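Local atomic coordinates of hemolysin-like protein containing CBS domains (Oenococcus oeni, PDB entry 3OCO), a protein that is of uncharacterised function, a UPF0053-family membrane protein whose tandem CBS domains make up most of this fragment, and may bind flavin adenine dinucleotide. Residues D94-P99 / P117-I122. Residues are numbered along the deposited sequence; the frame is centred on the assembly and turned at random.
Sequences DIVSVP and PMAIVI
Ile-95 and Ile-120 meet at about a right angle, the CD1 methyl of Ile-120 pushed against all four side-chain carbons of Ile-95. The packing is tight: Ile-120 CD1 comes 3.3 Å from Ile-95 CB. In Ile-120, CG1 lies beside the backbone N and anti to the carbonyl carbon (chi1 -71°), and the turn about CB-CG1 (chi2 59°) then carries CD1 to Ile-95. Met-118, modelled as selenomethionine, lies alongside Ile-95, pointing the same way, its flexible chain extended as far as the selenium, then turned about CG-SE (chi3 89°). Tyr-70 and Ile-67 of strand 66-72 touch this face, so branched and flexible apolar groups suit the join between the two CBS domains.

On the other face Val-96, Val-98, Ala-119 and Val-121 form a second apolar layer. Val-96 CG1 lies 4.0 Å from Ala-119 CB, where a lone methyl leaves room for Met-111 of helix 104-113 to touch both residues. That helix links the two parallel strands, 96-99 and 119-122, as the connection of a beta-alpha-beta unit within the second CBS domain. Strand 96-99 is an edge strand of its sheet within this chain, whereas Ala-119 and Val-121 also bond through their backbones to strand 128-132.

The ladder between the strands runs from Val-96 N to Met-118 O (3.2 Å), then from Ile-120 N to Val-96 O (2.7 Å), from Val-98 N to Ile-120 O and from Ile-122 N to Val-98 O. Ala-119 CA and Val-121 CA add CA-H...O contacts to the carbonyls of Val-96 and Val-98. Farther along the face of Ile-120, Ile-122 reaches across to the exposed Ser-97, its CD1 3.4 Å from Ser-97 CB and 3.5 Å from Ser-97 OG, a small polar side chain that tolerates both the methyl and solvent.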
loop_
_atom_site.group_PDB
_atom_site.type_symbol
_atom_site.label_atom_id
_atom_site.label_comp_id
_atom_site.label_asym_id
_atom_site.label_seq_id
_atom_site.Cartn_x
_atom_site.Cartn_y
_atom_site.Cartn_z
ATOM N N ASP A 94 -8.557 -14.336 2.721
ATOM C CA ASP A 94 -9.809 -13.933 3.392
ATOM C C ASP A 94 -10.090 -12.442 3.452
ATOM O O ASP A 94 -9.183 -11.622 3.433
ATOM C CB ASP A 94 -9.836 -14.441 4.836
ATOM C CG ASP A 94 -9.857 -15.939 4.926
ATOM O OD1 ASP A 94 -10.095 -16.585 3.886
ATOM O OD2 ASP A 94 -9.644 -16.465 6.041
ATOM N N ILE A 95 -11.363 -12.097 3.562
ATOM C CA ILE A 95 -11.734 -10.726 3.853
ATOM C C ILE A 95 -12.601 -10.697 5.076
ATOM O O ILE A 95 -12.901 -11.739 5.658
ATOM C CB ILE A 95 -12.448 -10.059 2.680
ATOM C CG1 ILE A 95 -13.564 -10.956 2.129
ATOM C CG2 ILE A 95 -11.437 -9.757 1.588
ATOM C CD1 ILE A 95 -14.954 -10.705 2.723
ATOM N N VAL A 96 -12.970 -9.494 5.493
ATOM C CA VAL A 96 -13.994 -9.339 6.512
ATOM C C VAL A 96 -15.118 -8.462 5.939
ATOM O O VAL A 96 -14.874 -7.550 5.145
ATOM C CB VAL A 96 -13.415 -8.782 7.827
ATOM C CG1 VAL A 96 -12.991 -7.327 7.657
ATOM C CG2 VAL A 96 -14.422 -8.925 8.955
ATOM N N SER A 97 -16.357 -8.767 6.297
ATOM C CA SER A 97 -17.462 -7.960 5.814
ATOM C C SER A 97 -18.011 -7.119 6.951
ATOM O O SER A 97 -17.979 -7.523 8.119
ATOM C CB SER A 97 -18.550 -8.840 5.188
ATOM O OG SER A 97 -19.080 -9.764 6.121
ATOM N N VAL A 98 -18.488 -5.930 6.608
ATOM C CA VAL A 98 -18.992 -4.993 7.605
ATOM C C VAL A 98 -20.187 -4.265 7.007
ATOM O O VAL A 98 -20.228 -4.071 5.788
ATOM C CB VAL A 98 -17.908 -3.947 8.004
ATOM C CG1 VAL A 98 -16.568 -4.627 8.307
ATOM C CG2 VAL A 98 -17.714 -2.907 6.915
ATOM N N PRO A 99 -21.154 -3.847 7.861
ATOM C CA PRO A 99 -22.353 -3.124 7.414
ATOM C C PRO A 99 -22.043 -1.682 7.027
ATOM O O PRO A 99 -21.076 -1.112 7.542
ATOM C CB PRO A 99 -23.268 -3.139 8.652
ATOM C CG PRO A 99 -22.486 -3.822 9.766
ATOM C CD PRO A 99 -21.056 -3.889 9.332
ATOM N N PRO A 117 -6.567 -7.195 5.096
ATOM C CA PRO A 117 -6.348 -5.813 4.669
ATOM C C PRO A 117 -7.536 -5.319 3.845
ATOM O O PRO A 117 -7.517 -4.229 3.272
ATOM C CB PRO A 117 -5.099 -5.921 3.784
ATOM C CG PRO A 117 -4.922 -7.423 3.489
ATOM C CD PRO A 117 -6.104 -8.144 4.074
HETATM N N MSE A 118 -8.588 -6.127 3.782
HETATM C CA MSE A 118 -9.761 -5.710 3.040
HETATM C C MSE A 118 -11.056 -5.966 3.785
HETATM O O MSE A 118 -11.306 -7.065 4.267
HETATM C CB MSE A 118 -9.809 -6.346 1.655
HETATM C CG MSE A 118 -11.070 -5.946 0.890
HETATM SE SE MSE A 118 -10.984 -6.301 -1.007
HETATM C CE MSE A 118 -11.661 -8.119 -1.077
ATOM N N ALA A 119 -11.864 -4.924 3.883
ATOM C CA ALA A 119 -13.209 -5.046 4.405
ATOM C C ALA A 119 -14.167 -4.874 3.245
ATOM O O ALA A 119 -13.965 -4.004 2.393
ATOM C CB ALA A 119 -13.456 -3.991 5.437
ATOM N N ILE A 120 -15.204 -5.706 3.200
ATOM C CA ILE A 120 -16.217 -5.561 2.174
ATOM C C ILE A 120 -17.448 -4.958 2.828
ATOM O O ILE A 120 -17.971 -5.514 3.806
ATOM C CB ILE A 120 -16.577 -6.924 1.506
ATOM C CG1 ILE A 120 -15.439 -7.428 0.619
ATOM C CG2 ILE A 120 -17.761 -6.763 0.609
ATOM C CD1 ILE A 120 -14.146 -7.636 1.323
ATOM N N VAL A 121 -17.893 -3.816 2.305
ATOM C CA VAL A 121 -19.066 -3.139 2.849
ATOM C C VAL A 121 -20.356 -3.719 2.228
ATOM O O VAL A 121 -20.534 -3.662 1.005
ATOM C CB VAL A 121 -19.004 -1.607 2.631
ATOM C CG1 VAL A 121 -20.103 -0.914 3.426
ATOM C CG2 VAL A 121 -17.651 -1.052 3.045
ATOM N N ILE A 122 -21.235 -4.273 3.071
ATOM C CA ILE A 122 -22.422 -5.035 2.620
ATOM C C ILE A 122 -23.728 -4.279 2.856
ATOM O O ILE A 122 -23.899 -3.662 3.901
ATOM C CB ILE A 122 -22.595 -6.345 3.425
ATOM C CG1 ILE A 122 -21.366 -6.671 4.259
ATOM C CG2 ILE A 122 -22.947 -7.503 2.531
ATOM C CD1 ILE A 122 -21.699 -7.612 5.406
#